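Local coordinates for protein Asp/Glu-specific dipeptidyl-peptidase (PDB 5JXF) that removes dipeptides from the N-terminus of oligopeptides as a serine peptidase of family S46, strictly selecting aspartate or glutamate at the P1 position, at residues A[308-313]-A[406-411]; A[401-405]-A[545-550]; A[481-485]-A[537-541]. One frame throughout, in Å; residues are numbered along the deposited sequence.

How the interactions relate
All three contacts lie in the helical part of the peptidase. Helix 386-415 carries one side of both interaction 1 and interaction 2, whose centres are 14 Å apart. Interaction 3 closes a shorter loop within the chain spanned by interaction 2, and their centres are 11 Å apart; they meet where Tyr-401 CE1 touches Phe-482 CZ at 3.4 Å. Interactions 1 and 3 join through Phe-408, whose CE1 lies 3.5 Å from Leu-538 O. All three lie away from the annotated sites; in interaction 1 the Arg-313 side chain is still about 9 Å from the bound arginine and about 12 Å from the bound aspartic acid.

Interaction 1: A[308-313]-A[406-411]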
# COMPACT_ATOMS: atom_id res chain seq x y z
N ALA A 308 -14.07 -15.34 -13.74
CA ALA A 308 -13.59 -16.23 -14.80
C ALA A 308 -12.43 -15.60 -15.58
O ALA A 308 -11.32 -16.14 -15.62
CB ALA A 308 -14.74 -16.61 -15.74
N LYS A 309 -12.70 -14.45 -16.20
CA LYS A 309 -11.72 -13.74 -17.03
C LYS A 309 -10.48 -13.31 -16.24
O LYS A 309 -9.37 -13.32 -16.77
CB LYS A 309 -12.37 -12.52 -17.68
CG LYS A 309 -13.41 -12.86 -18.73
CD LYS A 309 -13.79 -11.64 -19.55
CE LYS A 309 -14.56 -10.64 -18.71
NZ LYS A 309 -15.04 -9.48 -19.53
N ILE A 310 -10.67 -12.92 -14.99
CA ILE A 310 -9.55 -12.59 -14.12
C ILE A 310 -8.61 -13.80 -13.93
O ILE A 310 -7.40 -13.70 -14.16
CB ILE A 310 -10.06 -12.10 -12.75
CG1 ILE A 310 -10.61 -10.68 -12.91
CG2 ILE A 310 -8.93 -12.13 -11.72
CD1 ILE A 310 -11.48 -10.23 -11.75
N GLU A 311 -9.18 -14.93 -13.54
CA GLU A 311 -8.38 -16.15 -13.33
C GLU A 311 -7.65 -16.57 -14.60
O GLU A 311 -6.49 -16.97 -14.55
CB GLU A 311 -9.27 -17.29 -12.83
CG GLU A 311 -8.91 -17.78 -11.44
CD GLU A 311 -9.67 -19.04 -11.04
OE1 GLU A 311 -9.28 -20.15 -11.48
OE2 GLU A 311 -10.66 -18.93 -10.28
N ILE A 312 -8.33 -16.46 -15.74
CA ILE A 312 -7.71 -16.84 -17.01
C ILE A 312 -6.54 -15.94 -17.37
O ILE A 312 -5.47 -16.44 -17.70
CB ILE A 312 -8.72 -16.82 -18.17
CG1 ILE A 312 -9.81 -17.86 -17.93
CG2 ILE A 312 -8.02 -17.11 -19.49
CD1 ILE A 312 -10.84 -17.85 -19.03
N ARG A 313 -6.72 -14.63 -17.30
CA ARG A 313 -5.64 -13.70 -17.65
C ARG A 313 -4.46 -13.78 -16.66
O ARG A 313 -3.30 -13.61 -17.05
CB ARG A 313 -6.16 -12.25 -17.71
CG ARG A 313 -7.06 -12.00 -18.93
CD ARG A 313 -7.48 -10.54 -19.08
NE ARG A 313 -8.31 -10.37 -20.28
CZ ARG A 313 -8.20 -9.36 -21.13
NH1 ARG A 313 -7.30 -8.40 -20.92
NH2 ARG A 313 -9.01 -9.29 -22.19
N ASP A 406 -17.07 -16.75 -22.24
CA ASP A 406 -15.90 -16.02 -21.75
C ASP A 406 -14.66 -16.89 -21.77
O ASP A 406 -13.59 -16.46 -22.19
CB ASP A 406 -16.15 -15.51 -20.33
CG ASP A 406 -17.02 -14.27 -20.31
OD1 ASP A 406 -17.12 -13.58 -21.35
OD2 ASP A 406 -17.59 -13.98 -19.23
N TYR A 407 -14.83 -18.13 -21.33
CA TYR A 407 -13.74 -19.10 -21.36
C TYR A 407 -13.29 -19.36 -22.80
O TYR A 407 -12.10 -19.51 -23.05
CB TYR A 407 -14.15 -20.41 -20.67
CG TYR A 407 -14.02 -20.38 -19.16
CD1 TYR A 407 -12.78 -20.54 -18.55
CD2 TYR A 407 -15.13 -20.21 -18.34
CE1 TYR A 407 -12.64 -20.50 -17.18
CE2 TYR A 407 -15.00 -20.18 -16.95
CZ TYR A 407 -13.74 -20.33 -16.38
OH TYR A 407 -13.59 -20.29 -15.02
N PHE A 408 -14.22 -19.39 -23.75
CA PHE A 408 -13.82 -19.63 -25.14
C PHE A 408 -13.07 -18.43 -25.75
O PHE A 408 -11.98 -18.59 -26.30
CB PHE A 408 -15.02 -19.98 -26.02
CG PHE A 408 -14.66 -20.19 -27.46
CD1 PHE A 408 -14.16 -21.41 -27.88
CD2 PHE A 408 -14.79 -19.17 -28.39
CE1 PHE A 408 -13.82 -21.62 -29.21
CE2 PHE A 408 -14.45 -19.36 -29.71
CZ PHE A 408 -13.96 -20.59 -30.12
N ASN A 409 -13.66 -17.24 -25.68
CA ASN A 409 -12.98 -16.03 -26.14
C ASN A 409 -11.60 -15.81 -25.48
O ASN A 409 -10.65 -15.40 -26.15
CB ASN A 409 -13.82 -14.78 -25.88
CG ASN A 409 -15.13 -14.80 -26.60
OD1 ASN A 409 -15.26 -15.38 -27.68
ND2 ASN A 409 -16.13 -14.14 -26.02
N GLU A 410 -11.51 -16.04 -24.17
CA GLU A 410 -10.28 -15.70 -23.46
C GLU A 410 -9.18 -16.70 -23.76
O GLU A 410 -8.02 -16.34 -23.86
CB GLU A 410 -10.52 -15.60 -21.94
CG GLU A 410 -11.19 -14.30 -21.50
CD GLU A 410 -10.27 -13.08 -21.58
OE1 GLU A 410 -9.06 -13.19 -21.28
OE2 GLU A 410 -10.76 -11.99 -21.95
N VAL A 411 -9.57 -17.96 -23.95
CA VAL A 411 -8.57 -19.01 -24.05
C VAL A 411 -8.19 -19.31 -25.49
O VAL A 411 -7.02 -19.50 -25.81
CB VAL A 411 -9.06 -20.29 -23.36
CG1 VAL A 411 -8.17 -21.47 -23.70
CG2 VAL A 411 -9.12 -20.08 -21.84
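Ile-312 and Glu-410 meet between helices 295-325 and 386-415, whose local axes cross at -27° with a closest approach of 9.9 Å. Glu-410 can be followed outward from its backbone. Its CB packs against both branches of Ile-312, at CD1 and CG2. Glu-410 CG lies beside the backbone N (chi1 -78°) and rests 3.8 Å from Lys-309 CG, the two side chains crossing at about a right angle. A bend at the next torsion turns the carboxylate to Arg-313, which grips it side-on with two nitrogens. Arg-313 NE reaches Glu-410 OE1 at 3.1 Å from the syn side but tilted out of the carboxylate plane; Arg-313 NH2 reaches the syn lone pair of Glu-410 OE2 at 3.2 Å, with OE2 in the guanidinium plane. The two planes stay 40° apart, so the pair is twisted rather than coplanar. Arg-313 NH1 also bonds to Val-341 O, and Trp-348 packs on the arginine, both from helix 328-357. Lys-309 NZ stands 4.9 Å from Asp-406 OD1, too far for a salt bridge, though the opposite charges probably attract; it also makes a cation-pi interaction with Trp-348.

On the apolar flank, Ile-312 CD1 approaches Tyr-407 CD1 at 3.4 Å, while Ala-308 CB lies 3.8 Å from Tyr-407 CE2, farther along the ring. Ile-312 CG2 meets Val-411 CG2 at 3.9 Å. Tyr-407 also packs on Tyr-474 and Lys-477 of helix 460-477. The aliphatic and aromatic strip beside a buried salt bridge is helix-to-helix packing in the helical part of this S46 peptidase, with Arg-313 joining helix 386-415 to the helices nearer the bound dipeptide.

Interaction 2: A[401-405]-A[545-550]; sequences YAVSR and NIAPRY
Asn-545, at the end of helix 530-545, meets Tyr-401 through its backbone: Asn-545 O lies at the edge of the ring, 4.3 Å from Tyr-401 CE1. Ile-546 follows, the residue between two helices, leaving the first and occupying the N-cap position of helix 547-571. Ile-546 CG2 sits in the plane of the Tyr-401 ring, at the edge, 3.9 Å from Tyr-401 CD1, while Ile-546 CD1 comes to 3.1 Å from Ser-404 OG, a tight approach. Phe-482 covers both Ser-404 and Ile-546. This is a tight break between two consecutive helices, 530-545 and 547-571, packed against the side of helix 386-415, an all-helical junction held by packing, with no hydrogen bond between the two segments. One turn on, Arg-549 lays its CG over a face of the Tyr-401 ring, 3.7 Å from the centroid, as a CH-pi contact. CG is anti to the backbone N (chi1 180°), and a bend at chi2 then carries the guanidinium past the ring to stand steeply to it, at 77°; its NH1 forms a salt bridge with Glu-552. Tyr-550 closes the series: Arg-405 CD lies over the centre of its ring, 3.5 Å from the centroid, and the extended arginine carries its guanidinium on nearly parallel to that ring, 3° apart. Ala-402 CB touches Tyr-550 CE1 at 3.8 Å. Tyr-401 CB meets Tyr-550 CB at 4.0 Å.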
# COMPACT_ATOMS: atom_id res chain seq x y z
N TYR A 401 -23.97 -19.99 -20.45
CA TYR A 401 -23.47 -19.75 -21.79
C TYR A 401 -22.47 -18.60 -21.77
O TYR A 401 -21.38 -18.72 -22.32
CB TYR A 401 -24.61 -19.46 -22.76
CG TYR A 401 -25.65 -20.55 -22.76
CD1 TYR A 401 -25.50 -21.67 -23.57
CD2 TYR A 401 -26.75 -20.49 -21.93
CE1 TYR A 401 -26.43 -22.68 -23.56
CE2 TYR A 401 -27.69 -21.49 -21.91
CZ TYR A 401 -27.53 -22.59 -22.73
OH TYR A 401 -28.47 -23.59 -22.71
N ALA A 402 -22.86 -17.50 -21.13
CA ALA A 402 -22.01 -16.31 -21.04
C ALA A 402 -20.65 -16.65 -20.43
O ALA A 402 -19.61 -16.24 -20.94
CB ALA A 402 -22.70 -15.24 -20.21
N VAL A 403 -20.68 -17.42 -19.35
CA VAL A 403 -19.46 -17.89 -18.73
C VAL A 403 -18.63 -18.75 -19.69
O VAL A 403 -17.46 -18.47 -19.92
CB VAL A 403 -19.77 -18.71 -17.46
CG1 VAL A 403 -18.59 -19.58 -17.07
CG2 VAL A 403 -20.16 -17.77 -16.33
N SER A 404 -19.26 -19.78 -20.25
CA SER A 404 -18.59 -20.70 -21.17
C SER A 404 -18.06 -19.92 -22.39
O SER A 404 -17.00 -20.23 -22.95
CB SER A 404 -19.55 -21.81 -21.59
OG SER A 404 -18.89 -22.87 -22.26
N ARG A 405 -18.80 -18.90 -22.79
CA ARG A 405 -18.36 -18.02 -23.86
C ARG A 405 -17.08 -17.29 -23.46
O ARG A 405 -16.12 -17.21 -24.24
CB ARG A 405 -19.45 -17.02 -24.20
CG ARG A 405 -19.17 -16.20 -25.42
CD ARG A 405 -20.30 -15.24 -25.67
NE ARG A 405 -19.97 -14.25 -26.68
CZ ARG A 405 -19.42 -13.07 -26.43
NH1 ARG A 405 -19.13 -12.72 -25.17
NH2 ARG A 405 -19.16 -12.23 -27.43
N ASN A 545 -23.01 -25.32 -29.89
CA ASN A 545 -23.62 -25.73 -28.63
C ASN A 545 -23.66 -24.67 -27.53
O ASN A 545 -24.12 -24.94 -26.42
CB ASN A 545 -22.91 -26.98 -28.10
CG ASN A 545 -22.83 -28.08 -29.13
OD1 ASN A 545 -23.67 -28.16 -30.03
ND2 ASN A 545 -21.82 -28.93 -29.01
N ILE A 546 -23.17 -23.48 -27.83
CA ILE A 546 -23.19 -22.38 -26.86
C ILE A 546 -23.65 -21.09 -27.53
O ILE A 546 -24.60 -20.44 -27.08
CB ILE A 546 -21.80 -22.15 -26.23
CG1 ILE A 546 -21.16 -23.48 -25.82
CG2 ILE A 546 -21.91 -21.20 -25.05
CD1 ILE A 546 -19.79 -23.35 -25.24
N ALA A 547 -22.98 -20.75 -28.62
CA ALA A 547 -23.24 -19.52 -29.37
C ALA A 547 -24.70 -19.33 -29.84
O ALA A 547 -25.22 -18.22 -29.70
CB ALA A 547 -22.30 -19.44 -30.58
N PRO A 548 -25.34 -20.37 -30.40
CA PRO A 548 -26.73 -20.14 -30.82
C PRO A 548 -27.61 -19.63 -29.67
O PRO A 548 -28.26 -18.59 -29.81
CB PRO A 548 -27.20 -21.52 -31.29
CG PRO A 548 -25.96 -22.23 -31.68
CD PRO A 548 -24.91 -21.75 -30.72
N ARG A 549 -27.61 -20.35 -28.55
CA ARG A 549 -28.47 -19.99 -27.44
C ARG A 549 -28.10 -18.63 -26.84
O ARG A 549 -28.98 -17.78 -26.66
CB ARG A 549 -28.41 -21.08 -26.37
CG ARG A 549 -29.28 -20.78 -25.17
CD ARG A 549 -30.73 -21.23 -25.42
NE ARG A 549 -31.44 -21.43 -24.16
CZ ARG A 549 -32.57 -20.81 -23.83
NH1 ARG A 549 -33.11 -19.94 -24.67
NH2 ARG A 549 -33.14 -21.05 -22.66
N TYR A 550 -26.81 -18.41 -26.56
CA TYR A 550 -26.34 -17.13 -26.04
C TYR A 550 -26.80 -15.93 -26.87
O TYR A 550 -27.26 -14.92 -26.33
CB TYR A 550 -24.81 -17.11 -25.95
CG TYR A 550 -24.23 -15.77 -25.51
CD1 TYR A 550 -24.04 -15.49 -24.16
CD2 TYR A 550 -23.88 -14.79 -26.44
CE1 TYR A 550 -23.51 -14.27 -23.75
CE2 TYR A 550 -23.36 -13.56 -26.04
CZ TYR A 550 -23.18 -13.31 -24.69
OH TYR A 550 -22.66 -12.11 -24.27

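Interaction 3: A[481-485]-A[537-541]; sequences EFLPI and SLADN
Pro-484 sets CB over the face of the Asn-541 amide, 3.5 Å from Asn-541 CG, the two side chains crossing at about a right angle. Farther round the ring, Pro-484 CG meets Leu-538 CD2 at 3.6 Å. The Asn-541 amide also bonds: Asn-541 ND2 donates to Phe-482 O at 3.1 Å, with an N-H...O angle of 167°, and the carbonyl oxygen lies close to the amide plane. With chi1 at 173°, the amide leaves the helix opposite its own backbone N and points to the loop. The contact thus pins the loop after helix 460-477 to a side of helix 530-545, a helix side chain binding the backbone of a passing loop in the helical part of the peptidase. A leucine in place of Asn-541 would probably leave Phe-482 O without this donor and the loop backbone less firmly fixed to the helix, even if the proline kept an apolar neighbour. Toward the start of the helix segment, Ile-485 CG2 comes to 3.3 Å from Ser-537 OG and 3.7 Å from Ser-537 CB; that hydroxyl is hydrogen-bonded to Phe-534 O within its own helix. Leu-538 reaches on to Val-412 of helix 386-415, and Phe-482 packs on Pro-400 of that helix.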
# COMPACT_ATOMS: atom_id res chain seq x y z
N GLU A 481 -21.27 -28.83 -18.48
CA GLU A 481 -22.35 -29.27 -19.38
C GLU A 481 -22.20 -28.77 -20.82
O GLU A 481 -23.01 -29.12 -21.68
CB GLU A 481 -23.72 -28.85 -18.83
CG GLU A 481 -23.89 -27.35 -18.59
CD GLU A 481 -23.31 -26.88 -17.26
OE1 GLU A 481 -22.59 -27.66 -16.59
OE2 GLU A 481 -23.58 -25.72 -16.88
N PHE A 482 -21.18 -27.95 -21.08
CA PHE A 482 -20.92 -27.49 -22.45
C PHE A 482 -19.45 -27.70 -22.85
O PHE A 482 -19.01 -27.21 -23.90
CB PHE A 482 -21.26 -26.00 -22.60
CG PHE A 482 -22.65 -25.62 -22.15
CD1 PHE A 482 -23.77 -26.03 -22.85
CD2 PHE A 482 -22.82 -24.82 -21.02
CE1 PHE A 482 -25.04 -25.67 -22.43
CE2 PHE A 482 -24.09 -24.46 -20.60
CZ PHE A 482 -25.20 -24.88 -21.30
N LEU A 483 -18.70 -28.42 -22.01
CA LEU A 483 -17.29 -28.71 -22.28
C LEU A 483 -17.18 -29.46 -23.61
O LEU A 483 -18.06 -30.25 -23.93
CB LEU A 483 -16.71 -29.56 -21.16
CG LEU A 483 -15.83 -28.96 -20.06
CD1 LEU A 483 -15.32 -30.07 -19.16
CD2 LEU A 483 -14.69 -28.11 -20.61
N PRO A 484 -16.12 -29.23 -24.39
CA PRO A 484 -15.95 -30.01 -25.61
C PRO A 484 -15.23 -31.35 -25.40
O PRO A 484 -15.58 -32.11 -24.49
CB PRO A 484 -15.12 -29.07 -26.49
CG PRO A 484 -14.35 -28.22 -25.52
CD PRO A 484 -14.98 -28.32 -24.17
N ILE A 485 -14.24 -31.63 -26.24
CA ILE A 485 -13.48 -32.87 -26.19
C ILE A 485 -12.59 -32.89 -24.94
O ILE A 485 -12.14 -33.95 -24.52
CB ILE A 485 -12.63 -33.04 -27.48
CG1 ILE A 485 -12.08 -34.46 -27.61
CG2 ILE A 485 -11.54 -31.96 -27.55
CD1 ILE A 485 -12.04 -34.97 -29.05
N SER A 537 -12.26 -28.69 -32.65
CA SER A 537 -13.07 -29.35 -31.63
C SER A 537 -13.66 -28.35 -30.64
O SER A 537 -14.77 -28.54 -30.15
CB SER A 537 -12.24 -30.40 -30.87
OG SER A 537 -11.24 -29.80 -30.07
N LEU A 538 -12.91 -27.30 -30.35
CA LEU A 538 -13.36 -26.29 -29.40
C LEU A 538 -14.29 -25.29 -30.09
O LEU A 538 -15.26 -24.81 -29.49
CB LEU A 538 -12.17 -25.55 -28.79
CG LEU A 538 -10.96 -26.38 -28.35
CD1 LEU A 538 -9.80 -25.47 -28.01
CD2 LEU A 538 -11.30 -27.28 -27.17
N ALA A 539 -14.00 -24.99 -31.35
CA ALA A 539 -14.73 -23.97 -32.10
C ALA A 539 -16.15 -24.40 -32.47
O ALA A 539 -17.12 -23.73 -32.12
CB ALA A 539 -13.95 -23.57 -33.35
N ASP A 540 -16.29 -25.51 -33.19
CA ASP A 540 -17.64 -25.90 -33.60
C ASP A 540 -18.44 -26.38 -32.38
O ASP A 540 -19.67 -26.36 -32.41
CB ASP A 540 -17.62 -26.95 -34.72
CG ASP A 540 -16.65 -28.08 -34.46
OD1 ASP A 540 -16.63 -28.61 -33.34
OD2 ASP A 540 -15.90 -28.44 -35.40
N ASN A 541 -17.76 -26.77 -31.31
CA ASN A 541 -18.44 -27.02 -30.05
C ASN A 541 -19.06 -25.73 -29.51
O ASN A 541 -20.18 -25.73 -29.01
CB ASN A 541 -17.49 -27.61 -29.01
CG ASN A 541 -18.13 -27.72 -27.64
OD1 ASN A 541 -18.80 -28.71 -27.33
ND2 ASN A 541 -17.92 -26.71 -26.80